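Local coordinates for protein pectate lyase (Paenibacillus sp. 0602, PDB 5GT5) that catalyses the eliminative cleavage of pectate as a secreted member of polysaccharide lyase family 1, probably with calcium as cofactor, at residues A[84-88]-A[89-93]; A[162-166]-A[167-171]; A[302-306]-A[307-311]; A[417-420]-A[421-425]. The protein carries 1 engineered substitution. All coordinates share one frame; numbering follows the deposited sequence.

Interaction 1 (A[84-88]-A[89-93])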
ATOM      1  N   PRO A  84     -40.742  -0.001  -8.313  1.00  8.81           N
ATOM      2  CA  PRO A  84     -41.372   1.018  -9.173  1.00  9.80           C
ATOM      3  C   PRO A  84     -40.552   2.313  -9.318  1.00 11.72           C
ATOM      4  O   PRO A  84     -40.566   2.924 -10.385  1.00 13.14           O
ATOM      5  CB  PRO A  84     -42.711   1.283  -8.472  1.00 14.67           C
ATOM      6  CG  PRO A  84     -42.530   0.845  -7.054  1.00 12.55           C
ATOM      7  CD  PRO A  84     -41.577  -0.350  -7.148  1.00 10.54           C
ATOM      8  N   VAL A  85     -39.827   2.709  -8.279  1.00  8.85           N
ATOM      9  CA  VAL A  85     -39.036   3.932  -8.354  1.00  9.84           C
ATOM     10  C   VAL A  85     -37.824   3.701  -9.237  1.00 10.32           C
ATOM     11  O   VAL A  85     -37.523   4.509 -10.104  1.00 10.21           O
ATOM     12  CB  VAL A  85     -38.617   4.413  -6.963  1.00  9.40           C
ATOM     13  CG1 VAL A  85     -37.630   5.567  -7.057  1.00 11.85           C
ATOM     14  CG2 VAL A  85     -39.847   4.834  -6.143  1.00 10.69           C
ATOM     15  N   LEU A  86     -37.119   2.596  -9.007  1.00 10.01           N
ATOM     16  CA  LEU A  86     -35.883   2.330  -9.726  1.00  8.51           C
ATOM     17  C   LEU A  86     -36.128   2.051 -11.199  1.00 10.72           C
ATOM     18  O   LEU A  86     -35.253   2.305 -12.032  1.00 10.12           O
ATOM     19  CB  LEU A  86     -35.099   1.196  -9.041  1.00  8.47           C
ATOM     20  CG  LEU A  86     -34.699   1.464  -7.592  1.00  8.56           C
ATOM     21  CD1 LEU A  86     -33.870   0.281  -7.073  1.00  8.09           C
ATOM     22  CD2 LEU A  86     -33.859   2.731  -7.524  1.00  8.95           C
ATOM     23  N   LYS A  87     -37.306   1.516 -11.536  1.00 10.68           N
ATOM     24  CA  LYS A  87     -37.637   1.321 -12.946  1.00 13.63           C
ATOM     25  C   LYS A  87     -37.681   2.654 -13.697  1.00 13.39           C
ATOM     26  O   LYS A  87     -37.369   2.703 -14.897  1.00 18.76           O
ATOM     27  CB  LYS A  87     -38.959   0.558 -13.102  1.00 14.65           C
ATOM     28  CG  LYS A  87     -38.795  -0.890 -12.752  1.00 13.66           C
ATOM     29  CD  LYS A  87     -40.092  -1.699 -12.681  1.00 22.64           C
ATOM     30  CE  LYS A  87     -40.600  -2.027 -14.062  1.00 26.16           C
ATOM     31  NZ  LYS A  87     -41.750  -2.995 -14.025  1.00 30.09           N
ATOM     32  N   GLN A  88     -38.053   3.726 -12.995  1.00 10.01           N
ATOM     33  CA  GLN A  88     -38.027   5.076 -13.553  1.00 10.66           C
ATOM     34  C   GLN A  88     -36.644   5.697 -13.513  1.00 15.09           C
ATOM     35  O   GLN A  88     -36.177   6.222 -14.519  1.00 17.46           O
ATOM     36  CB  GLN A  88     -39.006   5.971 -12.808  1.00 15.62           C
ATOM     37  CG  GLN A  88     -40.456   5.527 -12.918  1.00 22.28           C
ATOM     38  CD  GLN A  88     -41.368   6.363 -12.030  1.00 44.72           C
ATOM     39  OE1 GLN A  88     -41.368   7.597 -12.113  1.00 56.03           O
ATOM     40  NE2 GLN A  88     -42.138   5.700 -11.168  1.00 49.12           N
ATOM     41  N   THR A  89     -35.997   5.659 -12.350  1.00 10.51           N
ATOM     42  CA  THR A  89     -34.725   6.356 -12.197  1.00 10.06           C
ATOM     43  C   THR A  89     -33.540   5.684 -12.870  1.00 11.96           C
ATOM     44  O   THR A  89     -32.562   6.364 -13.222  1.00 11.50           O
ATOM     45  CB  THR A  89     -34.352   6.541 -10.728  1.00  7.60           C
ATOM     46  OG1 THR A  89     -34.158   5.248 -10.125  1.00 10.32           O
ATOM     47  CG2 THR A  89     -35.423   7.276  -9.994  1.00 11.05           C
ATOM     48  N   GLY A  90     -33.610   4.365 -13.018  1.00 11.24           N
ATOM     49  CA  GLY A  90     -32.470   3.564 -13.410  1.00 10.13           C
ATOM     50  C   GLY A  90     -31.486   3.504 -12.257  1.00  7.87           C
ATOM     51  O   GLY A  90     -31.696   4.089 -11.185  1.00  9.06           O
ATOM     52  N   VAL A  91     -30.398   2.793 -12.499  1.00  9.04           N
ATOM     53  CA  VAL A  91     -29.346   2.578 -11.502  1.00  8.15           C
ATOM     54  C   VAL A  91     -28.013   2.686 -12.240  1.00  9.10           C
ATOM     55  O   VAL A  91     -27.835   2.110 -13.309  1.00 10.34           O
ATOM     56  CB  VAL A  91     -29.496   1.187 -10.833  1.00  9.38           C
ATOM     57  CG1 VAL A  91     -28.341   0.894  -9.905  1.00  9.00           C
ATOM     58  CG2 VAL A  91     -30.826   1.093 -10.067  1.00  9.08           C
ATOM     59  N   SER A  92     -27.087   3.436 -11.669  1.00 10.12           N
ATOM     60  CA  SER A  92     -25.755   3.596 -12.256  1.00 10.16           C
ATOM     61  C   SER A  92     -24.706   2.839 -11.472  1.00  8.43           C
ATOM     62  O   SER A  92     -24.921   2.453 -10.305  1.00  8.08           O
ATOM     63  CB  SER A  92     -25.351   5.070 -12.263  1.00  8.93           C
ATOM     64  OG  SER A  92     -26.240   5.847 -13.075  1.00  9.70           O
ATOM     65  N   LYS A  93     -23.579   2.596 -12.131  1.00  9.56           N
ATOM     66  CA  LYS A  93     -22.362   2.148 -11.463  1.00 10.13           C
ATOM     67  C   LYS A  93     -21.301   3.206 -11.706  1.00  9.42           C
ATOM     68  O   LYS A  93     -21.028   3.562 -12.851  1.00  9.71           O
ATOM     69  CB  LYS A  93     -21.879   0.808 -12.008  1.00  8.89           C
ATOM     70  CG  LYS A  93     -20.651   0.327 -11.264  1.00 11.32           C
ATOM     71  CD  LYS A  93     -20.084  -0.961 -11.841  1.00 14.12           C
ATOM     72  CE  LYS A  93     -20.860  -2.141 -11.330  1.00 24.33           C
ATOM     73  NZ  LYS A  93     -20.244  -3.428 -11.801  1.00 30.07           N
TER
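The C-terminal end of helix 84-89 is closed where Thr89 packs back on Val85 and Leu86. Thr89 N donates to Val85 O at 2.9 Å in the last turn of the helix. Gly90 N then reaches Leu86 O at 2.8 Å, tilted from the carbonyl plane and bent to 142°. Gly90 has a positive phi of 71°, which takes the chain out of the helix toward strand 92-97. The Thr89 side chain splits its two branches. Thr89 CG2 touches Val85 CG1 at 4.1 Å, the two side chains meeting at an oblique angle. OG1 sits between the backbone N and the carbonyl carbon (chi1 64°), facing Leu86, whose CD2 lies 3.6 Å from Thr89 OG1. Thr89 OG1 donates to a lone pair of Gly90 O at 2.9 Å, in the carbonyl plane. Leu86 CD2 also touches Val91 CG2 at 4.3 Å, and the Val85 and Leu86 side chains both pack on Trp203 of helix 203-212. A valine in place of Thr89 has no hydroxyl to give, and the Gly90 carbonyl, left without this donor, would probably be freer to turn. The hydroxyl thus helps to hold the orientation of the Gly90 carbonyl just where helical geometry ends.

Interaction 2 (A[162-166]-A[167-171]). Engineered in segment 167-171: Val168 (natural residue Gly).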
ATOM      1  N   VAL A 162      -8.085   2.232   2.325  1.00  5.30           N
ATOM      2  CA  VAL A 162      -9.426   2.759   2.174  1.00  4.14           C
ATOM      3  C   VAL A 162     -10.002   2.930   3.563  1.00  6.19           C
ATOM      4  O   VAL A 162     -10.065   1.961   4.317  1.00  6.67           O
ATOM      5  CB  VAL A 162     -10.330   1.811   1.359  1.00  5.00           C
ATOM      6  CG1 VAL A 162     -11.730   2.429   1.223  1.00  6.60           C
ATOM      7  CG2 VAL A 162      -9.734   1.525  -0.040  1.00  7.13           C
ATOM      8  N   TRP A 163     -10.452   4.143   3.879  1.00  5.73           N
ATOM      9  CA  TRP A 163     -11.135   4.434   5.119  1.00  4.48           C
ATOM     10  C   TRP A 163     -12.553   4.874   4.784  1.00  5.76           C
ATOM     11  O   TRP A 163     -12.748   5.907   4.145  1.00  6.47           O
ATOM     12  CB  TRP A 163     -10.389   5.560   5.865  1.00  7.22           C
ATOM     13  CG  TRP A 163     -10.877   5.807   7.258  1.00  6.89           C
ATOM     14  CD1 TRP A 163     -11.502   4.895   8.070  1.00  7.44           C
ATOM     15  CD2 TRP A 163     -10.770   7.032   8.025  1.00  5.80           C
ATOM     16  NE1 TRP A 163     -11.774   5.476   9.306  1.00  6.26           N
ATOM     17  CE2 TRP A 163     -11.359   6.780   9.292  1.00  6.78           C
ATOM     18  CE3 TRP A 163     -10.270   8.317   7.753  1.00  7.35           C
ATOM     19  CZ2 TRP A 163     -11.425   7.759  10.300  1.00  8.13           C
ATOM     20  CZ3 TRP A 163     -10.327   9.273   8.754  1.00  7.57           C
ATOM     21  CH2 TRP A 163     -10.903   9.002  10.002  1.00  7.12           C
ATOM     22  N   ILE A 164     -13.537   4.103   5.237  1.00  5.48           N
ATOM     23  CA  ILE A 164     -14.942   4.464   5.148  1.00  5.72           C
ATOM     24  C   ILE A 164     -15.396   4.755   6.567  1.00  5.89           C
ATOM     25  O   ILE A 164     -15.287   3.885   7.439  1.00  6.71           O
ATOM     26  CB  ILE A 164     -15.753   3.327   4.546  1.00  5.89           C
ATOM     27  CG1 ILE A 164     -15.333   3.134   3.079  1.00  7.18           C
ATOM     28  CG2 ILE A 164     -17.264   3.657   4.615  1.00  7.40           C
ATOM     29  CD1 ILE A 164     -15.664   1.756   2.499  1.00  8.11           C
ATOM     30  N   ASP A 165     -15.889   5.973   6.829  1.00  5.38           N
ATOM     31  CA  ASP A 165     -16.092   6.365   8.217  1.00  6.27           C
ATOM     32  C   ASP A 165     -17.259   7.333   8.368  1.00  4.74           C
ATOM     33  O   ASP A 165     -17.471   8.191   7.515  1.00  6.18           O
ATOM     34  CB  ASP A 165     -14.785   6.971   8.780  1.00  7.15           C
ATOM     35  CG  ASP A 165     -14.991   7.663  10.097  1.00  6.94           C
ATOM     36  OD1 ASP A 165     -15.329   8.876  10.061  1.00  8.70           O
ATOM     37  OD2 ASP A 165     -14.856   7.030  11.171  1.00  7.80           O
ATOM     38  N   HIS A 166     -18.046   7.165   9.431  1.00  6.17           N
ATOM     39  CA  HIS A 166     -19.238   8.003   9.625  1.00  5.74           C
ATOM     40  C   HIS A 166     -20.170   7.986   8.413  1.00  6.65           C
ATOM     41  O   HIS A 166     -20.753   8.997   8.009  1.00  6.32           O
ATOM     42  CB  HIS A 166     -18.848   9.437  10.018  1.00  6.31           C
ATOM     43  CG  HIS A 166     -18.478   9.582  11.464  1.00  5.82           C
ATOM     44  ND1 HIS A 166     -17.175   9.528  11.908  1.00  6.74           N
ATOM     45  CD2 HIS A 166     -19.259   9.764  12.554  1.00  7.31           C
ATOM     46  CE1 HIS A 166     -17.166   9.688  13.228  1.00  7.66           C
ATOM     47  NE2 HIS A 166     -18.413   9.801  13.645  1.00  7.27           N
ATOM     48  N   CYS A 167     -20.353   6.800   7.860  1.00  6.23           N
ATOM     49  CA  CYS A 167     -21.329   6.609   6.799  1.00  6.19           C
ATOM     50  C   CYS A 167     -22.502   5.791   7.295  1.00  6.30           C
ATOM     51  O   CYS A 167     -22.417   5.129   8.336  1.00  6.71           O
ATOM     52  CB  CYS A 167     -20.695   5.917   5.580  1.00  4.99           C
ATOM     53  SG  CYS A 167     -19.496   6.968   4.703  1.00  6.80           S
ATOM     54  N   VAL A 168     -23.604   5.874   6.562  1.00  6.82           N
ATOM     55  CA  VAL A 168     -24.818   5.109   6.841  1.00  5.17           C
ATOM     56  C   VAL A 168     -25.252   4.369   5.590  1.00  6.63           C
ATOM     57  O   VAL A 168     -25.256   4.954   4.501  1.00  8.07           O
ATOM     58  CB  VAL A 168     -25.925   6.035   7.300  1.00  6.06           C
ATOM     59  CG1 VAL A 168     -27.267   5.281   7.472  1.00  8.31           C
ATOM     60  CG2 VAL A 168     -25.516   6.563   8.574  1.00  2.32           C
ATOM     61  N   PHE A 169     -25.598   3.088   5.756  1.00  5.20           N
ATOM     62  CA  PHE A 169     -26.011   2.235   4.645  1.00  4.73           C
ATOM     63  C   PHE A 169     -27.362   1.640   4.971  1.00  8.70           C
ATOM     64  O   PHE A 169     -27.574   1.158   6.083  1.00  8.15           O
ATOM     65  CB  PHE A 169     -24.984   1.123   4.424  1.00  6.00           C
ATOM     66  CG  PHE A 169     -23.602   1.623   4.117  1.00  5.71           C
ATOM     67  CD1 PHE A 169     -22.739   2.007   5.141  1.00  5.60           C
ATOM     68  CD2 PHE A 169     -23.185   1.741   2.801  1.00  5.31           C
ATOM     69  CE1 PHE A 169     -21.461   2.448   4.861  1.00  5.45           C
ATOM     70  CE2 PHE A 169     -21.904   2.197   2.504  1.00  7.45           C
ATOM     71  CZ  PHE A 169     -21.041   2.554   3.529  1.00  6.96           C
ATOM     72  N   ASN A 170     -28.259   1.684   3.987  1.00  5.84           N
ATOM     73  CA  ASN A 170     -29.602   1.124   4.105  1.00  5.30           C
ATOM     74  C   ASN A 170     -29.664  -0.201   3.343  1.00  6.44           C
ATOM     75  O   ASN A 170     -28.625  -0.815   3.122  1.00  6.73           O
ATOM     76  CB  ASN A 170     -30.615   2.147   3.581  1.00  7.50           C
ATOM     77  CG  ASN A 170     -30.697   3.384   4.451  1.00  7.94           C
ATOM     78  OD1 ASN A 170     -31.478   3.418   5.422  1.00 10.07           O
ATOM     79  ND2 ASN A 170     -29.912   4.413   4.118  1.00  7.84           N
ATOM     80  N   LYS A 171     -30.826  -0.627   2.875  1.00  7.41           N
ATOM     81  CA  LYS A 171     -30.917  -1.914   2.187  1.00  6.66           C
ATOM     82  C   LYS A 171     -30.189  -1.872   0.852  1.00  5.99           C
ATOM     83  O   LYS A 171     -30.226  -0.868   0.124  1.00  6.69           O
ATOM     84  CB  LYS A 171     -32.389  -2.262   1.920  1.00  9.32           C
ATOM     85  CG  LYS A 171     -33.190  -2.667   3.143  1.00 12.97           C
ATOM     86  CD  LYS A 171     -33.244  -4.149   3.283  1.00 14.30           C
ATOM     87  CE  LYS A 171     -34.156  -4.804   2.205  1.00  8.51           C
ATOM     88  NZ  LYS A 171     -33.893  -6.267   2.385  1.00  6.90           N
TER
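The Phe169 ring meets Ile164 at its edge: Ile164 CG2 lies near the ring plane, 4.1 Å from Phe169 CZ, and the two side chains are about perpendicular. The ring is also stacked with Phe132. The His166 ring is stacked with Trp190. At the edge of the imidazole, His166 ND1 donates to Asp165 OD1 at 2.7 Å, nearly straight at 162°. The acceptor lies in the imidazole plane, whereas the N-H approaches the syn side of the carboxylate from 35° out of its plane. One face of the Trp163 indole carries Asp165 CB, offset toward the rim.

Ile164 CG2 is the common point of the contact. Ile164 CB points toward 167-171, and CG2, placed opposite the backbone N, touches Cys167 SG at 4.0 Å as well as the Phe169 ring. Cys167 SG in turn lies 3.7 Å from Asp165 O. No hydrogen bond joins the two segments. His166 takes a left-handed helical conformation (phi 54°), which turns the corner between strands 160-165 and 168-169, as in the short bends of parallel beta-helices. Val168 is engineered; its CB points away from 162-166, and its side chain touches Glu131 and Thr192 in adjoining strands.

Ile164 and Phe169 pack together on Ile154, while Asp165 and His166 pair with each other. Asp165 is buried but well supplied with partners: OD1 also pairs with Arg128 and OD2 with Ser189. Such a setting would probably keep the carboxylate ionised. The bond to Asp165 and the stack on Trp190 together probably limit rotation of the His166 ring.

Interaction 3 (A[302-306]-A[307-311])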
ATOM      1  N   THR A 302     -40.473 -15.004  13.634  1.00  9.15           N
ATOM      2  CA  THR A 302     -41.624 -15.632  14.320  1.00  8.81           C
ATOM      3  C   THR A 302     -42.855 -15.700  13.419  1.00 13.16           C
ATOM      4  O   THR A 302     -43.785 -16.472  13.699  1.00 10.86           O
ATOM      5  CB  THR A 302     -42.010 -14.916  15.631  1.00 12.55           C
ATOM      6  OG1 THR A 302     -42.590 -13.629  15.345  1.00 13.98           O
ATOM      7  CG2 THR A 302     -40.799 -14.811  16.587  1.00 13.06           C
ATOM      8  N   ARG A 303     -42.873 -14.900  12.348  1.00  9.19           N
ATOM      9  CA  ARG A 303     -43.987 -14.900  11.397  1.00  9.20           C
ATOM     10  C   ARG A 303     -43.935 -16.073  10.444  1.00 11.15           C
ATOM     11  O   ARG A 303     -44.920 -16.324   9.731  1.00 11.73           O
ATOM     12  CB  ARG A 303     -44.020 -13.568  10.603  1.00  7.71           C
ATOM     13  CG  ARG A 303     -44.106 -12.306  11.463  1.00  7.36           C
ATOM     14  CD  ARG A 303     -43.827 -11.088  10.592  1.00  8.84           C
ATOM     15  NE  ARG A 303     -43.855  -9.837  11.349  1.00  8.80           N
ATOM     16  CZ  ARG A 303     -44.862  -8.956  11.305  1.00 10.19           C
ATOM     17  NH1 ARG A 303     -45.925  -9.177  10.547  1.00 12.19           N
ATOM     18  NH2 ARG A 303     -44.769  -7.839  12.005  1.00 11.97           N
ATOM     19  N   ILE A 304     -42.820 -16.810  10.411  1.00  9.28           N
ATOM     20  CA  ILE A 304     -42.738 -17.967   9.528  1.00  9.05           C
ATOM     21  C   ILE A 304     -42.708 -19.236  10.367  1.00  9.26           C
ATOM     22  O   ILE A 304     -41.712 -19.532  10.996  1.00 11.37           O
ATOM     23  CB  ILE A 304     -41.496 -17.953   8.595  1.00  8.40           C
ATOM     24  CG1 ILE A 304     -41.381 -16.629   7.842  1.00  9.66           C
ATOM     25  CG2 ILE A 304     -41.576 -19.111   7.593  1.00  9.27           C
ATOM     26  CD1 ILE A 304     -40.055 -16.487   7.015  1.00  9.89           C
ATOM     27  N   THR A 305     -43.811 -19.976  10.388  1.00  8.77           N
ATOM     28  CA  THR A 305     -43.822 -21.217  11.131  1.00  8.86           C
ATOM     29  C   THR A 305     -43.122 -22.309  10.339  1.00  8.96           C
ATOM     30  O   THR A 305     -42.830 -22.143   9.152  1.00  9.21           O
ATOM     31  CB  THR A 305     -45.247 -21.685  11.432  1.00  8.93           C
ATOM     32  OG1 THR A 305     -45.885 -22.065  10.200  1.00  9.70           O
ATOM     33  CG2 THR A 305     -46.051 -20.597  12.144  1.00 11.94           C
ATOM     34  N   SER A 306     -42.862 -23.441  10.988  1.00 11.80           N
ATOM     35  CA  SER A 306     -42.188 -24.546  10.331  1.00 10.97           C
ATOM     36  C   SER A 306     -42.899 -24.987   9.062  1.00  9.04           C
ATOM     37  O   SER A 306     -42.258 -25.226   8.045  1.00 10.53           O
ATOM     38  CB  SER A 306     -42.023 -25.742  11.279  1.00 17.16           C
ATOM     39  OG  SER A 306     -41.332 -25.347  12.446  1.00 32.99           O
ATOM     40  N   GLY A 307     -44.224 -25.104   9.118  1.00 11.01           N
ATOM     41  CA  GLY A 307     -44.966 -25.527   7.944  1.00 13.27           C
ATOM     42  C   GLY A 307     -44.940 -24.498   6.827  1.00  7.52           C
ATOM     43  O   GLY A 307     -44.914 -24.850   5.645  1.00 10.16           O
ATOM     44  N   MET A 308     -44.946 -23.220   7.191  1.00  7.84           N
ATOM     45  CA  MET A 308     -44.785 -22.181   6.188  1.00  7.80           C
ATOM     46  C   MET A 308     -43.422 -22.239   5.503  1.00  6.53           C
ATOM     47  O   MET A 308     -43.328 -22.144   4.266  1.00  7.80           O
ATOM     48  CB  MET A 308     -45.015 -20.814   6.831  1.00  8.55           C
ATOM     49  CG  MET A 308     -46.463 -20.633   7.293  1.00  7.86           C
ATOM     50  SD  MET A 308     -46.618 -19.203   8.371  1.00  9.41           S
ATOM     51  CE  MET A 308     -46.507 -17.878   7.171  1.00  9.35           C
ATOM     52  N   ALA A 309     -42.382 -22.412   6.301  1.00  9.16           N
ATOM     53  CA  ALA A 309     -41.042 -22.522   5.746  1.00  9.20           C
ATOM     54  C   ALA A 309     -40.904 -23.688   4.779  1.00  8.08           C
ATOM     55  O   ALA A 309     -40.287 -23.567   3.723  1.00  9.78           O
ATOM     56  CB  ALA A 309     -40.029 -22.622   6.875  1.00  8.25           C
ATOM     57  N   ALA A 310     -41.504 -24.831   5.128  1.00  7.31           N
ATOM     58  CA  ALA A 310     -41.448 -25.993   4.256  1.00  9.01           C
ATOM     59  C   ALA A 310     -42.156 -25.745   2.931  1.00  7.52           C
ATOM     60  O   ALA A 310     -41.657 -26.131   1.857  1.00 10.20           O
ATOM     61  CB  ALA A 310     -42.042 -27.220   4.967  1.00 10.02           C
ATOM     62  N   ALA A 311     -43.287 -25.039   2.983  1.00  8.00           N
ATOM     63  CA  ALA A 311     -43.996 -24.700   1.761  1.00  7.30           C
ATOM     64  C   ALA A 311     -43.188 -23.732   0.863  1.00  7.99           C
ATOM     65  O   ALA A 311     -43.176 -23.877  -0.363  1.00 11.15           O
ATOM     66  CB  ALA A 311     -45.359 -24.132   2.085  1.00  8.46           C
TER
HETATM   67  O   HOH W   1     -46.158 -25.175  11.203  1.00 18.10           O
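Gly307 comes right after Ser306, two residues beyond the N-cap Thr305, in the first turn of helix 306-314. Gly307 N donates to a water at 2.8 Å, and the same water makes a weak contact with Thr305 OG1.

Met308 has the largest share of the contact. Met308 N gives a weak but straight bond to Thr305 OG1, 3.4 Å away. The Thr305 hydroxyl stands between its own backbone N and carbonyl carbon (chi1 68°), which places it within reach of Met308 N. The methionine chain passes obliquely across Thr305, with Met308 CG 3.3 Å from Thr305 OG1. Its sulfur then receives Thr305 N in a second weak bond, with Met308 SD at 3.5 Å and an angle of 171°. The chain bends about its CG-SD bond (chi3 75°), and Met308 CE ends 3.4 Å from Arg303 O.

Ala309 N donates to Thr305 O at 2.9 Å, nearly along the C=O axis. Its methyl group packs on Ile304, with Ala309 CB and Ile304 CG2 3.9 Å apart; the same CG2 also touches Met308 CB. Ala310 N continues the helix with a bond to Ser306 O at 3.0 Å. Ala311 N does likewise with Gly307 O.

Ile304 also touches Ile239 of helix 233-241, and Met308 touches Leu231. The guanidinium of Arg303 leads away to a salt bridge with Asp235. The arrangement is a capping box, with Thr305 as N-cap and a methionine sulfur in the reciprocal acceptor role, at a surface helix away from the annotated sites.

Interaction 4 (A[417-420]-A[421-425])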
ATOM      1  N   SER A 417     -19.980  -2.913  27.656  1.00 11.80           N
ATOM      2  CA  SER A 417     -21.216  -2.666  28.423  1.00 12.90           C
ATOM      3  C   SER A 417     -21.842  -1.300  28.191  1.00 16.05           C
ATOM      4  O   SER A 417     -23.038  -1.126  28.435  1.00 17.40           O
ATOM      5  CB  SER A 417     -21.010  -2.860  29.937  1.00 14.57           C
ATOM      6  OG  SER A 417     -20.117  -1.889  30.456  1.00 20.56           O
ATOM      7  N   THR A 418     -21.063  -0.359  27.687  1.00 14.64           N
ATOM      8  CA  THR A 418     -21.601   0.981  27.428  1.00 14.99           C
ATOM      9  C   THR A 418     -21.600   1.302  25.938  1.00 17.80           C
ATOM     10  O   THR A 418     -21.855   2.434  25.518  1.00 15.42           O
ATOM     11  CB  THR A 418     -20.812   2.024  28.230  1.00 19.23           C
ATOM     12  OG1 THR A 418     -19.413   1.895  27.956  1.00 19.66           O
ATOM     13  CG2 THR A 418     -21.063   1.848  29.732  1.00 27.56           C
ATOM     14  N   LEU A 419     -21.324   0.286  25.131  1.00 11.49           N
ATOM     15  CA  LEU A 419     -21.120   0.508  23.697  1.00  8.90           C
ATOM     16  C   LEU A 419     -22.420   0.831  22.967  1.00 10.51           C
ATOM     17  O   LEU A 419     -22.447   1.687  22.085  1.00 12.79           O
ATOM     18  CB  LEU A 419     -20.481  -0.745  23.092  1.00 12.66           C
ATOM     19  CG  LEU A 419     -20.042  -0.623  21.629  1.00 10.96           C
ATOM     20  CD1 LEU A 419     -18.936   0.370  21.498  1.00 13.05           C
ATOM     21  CD2 LEU A 419     -19.561  -1.969  21.093  1.00 11.31           C
ATOM     22  N   ASN A 420     -23.515   0.160  23.325  1.00 10.27           N
ATOM     23  CA  ASN A 420     -24.776   0.474  22.671  1.00 12.37           C
ATOM     24  C   ASN A 420     -25.204   1.904  22.894  1.00 13.25           C
ATOM     25  O   ASN A 420     -25.635   2.589  21.949  1.00 14.00           O
ATOM     26  CB  ASN A 420     -25.896  -0.461  23.121  1.00 18.21           C
ATOM     27  CG  ASN A 420     -27.066  -0.438  22.166  1.00 20.08           C
ATOM     28  OD1 ASN A 420     -27.049  -1.127  21.145  1.00 20.00           O
ATOM     29  ND2 ASN A 420     -28.088   0.358  22.482  1.00 19.35           N
ATOM     30  N   ALA A 421     -25.062   2.377  24.130  1.00 11.61           N
ATOM     31  CA  ALA A 421     -25.396   3.764  24.438  1.00 13.97           C
ATOM     32  C   ALA A 421     -24.516   4.729  23.646  1.00 14.15           C
ATOM     33  O   ALA A 421     -25.007   5.726  23.098  1.00 14.27           O
ATOM     34  CB  ALA A 421     -25.253   4.028  25.932  1.00 15.13           C
ATOM     35  N   ARG A 422     -23.220   4.434  23.561  1.00 10.40           N
ATOM     36  CA  ARG A 422     -22.288   5.315  22.836  1.00 13.46           C
ATOM     37  C   ARG A 422     -22.583   5.384  21.345  1.00 12.85           C
ATOM     38  O   ARG A 422     -22.598   6.475  20.763  1.00 14.63           O
ATOM     39  CB  ARG A 422     -20.835   4.878  23.065  1.00 15.12           C
ATOM     40  CG  ARG A 422     -19.798   5.731  22.272  1.00 15.12           C
ATOM     41  CD  ARG A 422     -19.743   7.150  22.847  1.00 17.13           C
ATOM     42  NE  ARG A 422     -18.880   8.064  22.094  1.00 15.44           N
ATOM     43  CZ  ARG A 422     -19.253   8.722  21.012  1.00 13.51           C
ATOM     44  NH1 ARG A 422     -20.473   8.579  20.523  1.00 13.96           N
ATOM     45  NH2 ARG A 422     -18.373   9.542  20.419  1.00 16.09           N
ATOM     46  N   LEU A 423     -22.806   4.237  20.722  1.00 10.97           N
ATOM     47  CA  LEU A 423     -22.964   4.216  19.275  1.00  8.29           C
ATOM     48  C   LEU A 423     -24.322   4.656  18.778  1.00 10.80           C
ATOM     49  O   LEU A 423     -24.437   5.059  17.626  1.00 10.92           O
ATOM     50  CB  LEU A 423     -22.661   2.821  18.732  1.00 10.36           C
ATOM     51  CG  LEU A 423     -21.239   2.290  18.956  1.00  7.82           C
ATOM     52  CD1 LEU A 423     -21.069   1.045  18.123  1.00  9.77           C
ATOM     53  CD2 LEU A 423     -20.123   3.320  18.641  1.00  9.81           C
ATOM     54  N   THR A 424     -25.352   4.589  19.634  1.00  9.67           N
ATOM     55  CA  THR A 424     -26.697   5.008  19.221  1.00 12.06           C
ATOM     56  C   THR A 424     -27.036   6.417  19.713  1.00 12.73           C
ATOM     57  O   THR A 424     -28.151   6.889  19.520  1.00 15.64           O
ATOM     58  CB  THR A 424     -27.791   4.016  19.692  1.00 14.06           C
ATOM     59  OG1 THR A 424     -27.857   4.018  21.130  1.00 15.27           O
ATOM     60  CG2 THR A 424     -27.500   2.618  19.190  1.00 14.37           C
ATOM     61  N   ALA A 425     -26.067   7.085  20.335  1.00 12.75           N
ATOM     62  CA  ALA A 425     -26.269   8.467  20.805  1.00 13.07           C
ATOM     63  C   ALA A 425     -26.372   9.461  19.657  1.00 18.78           C
ATOM     64  O   ALA A 425     -26.082   9.139  18.497  1.00 14.73           O
ATOM     65  CB  ALA A 425     -25.151   8.880  21.743  1.00 13.76           C
TER
HETATM   66  O   HOH W   2     -24.774   0.472  26.395  1.00 15.27           O
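Asn420, Leu419 and Ala421 have the most surface buried in this contact along the short helix 419-423. Asn420 acts mainly through its carbonyl, which is gripped twice by Thr424. Thr424 N comes in at 3.1 Å from Asn420 O, and Thr424 OG1 at 2.8 Å from the same oxygen, from the opposite face of its plane. Thr424 CG2 also lies beside the Asn420 amide, 4.0 Å from ND2.

Leu419 O accepts from Leu423 N at 2.9 Å. The Leu419 side chain leaves opposite its backbone N (chi1 -173°), and the second torsion brings Leu419 CD1 to 3.9 Å from Leu423 CG. Both leucines rest on Ile291 of strand 291-293. An alanine in place of Leu419 is likely to open a gap beside Leu423 and Ile291, with Leu423 less firmly held.

Ala421 N donates to a water at 3.0 Å, and this water donates to Ser417 O. Ala421 CB lies 3.8 Å from Thr418 O, which accepts from Arg422 N. The Arg422 guanidinium reaches Asn427 O and Tyr7 OH. Thr418 is the N-cap residue, though its side chain makes no capping bond. This is a one-turn amphipathic helix lying on strands of the parallel beta-helix.

The four contacts follow one another along the chain, and none nests in or crosses another. Each is a bend or helix turn within one continuous run of residues. Interaction 1 ends helix 84-89 and leads into strand 92-97, and it adjoins helix 203-212. Interaction 2 turns the corner between strands 160-165 and 168-169, nearest the centre of the chain. Interaction 3 starts helix 306-314 at the surface, its centre about 34 Å from that of interaction 2. Interaction 4 forms helix 419-423, on the opposite side of the chain's centre from interaction 1. Interactions 2 and 4 share a neighbour, Trp190: it stacks with His166 and is touched by Arg422 and Leu423.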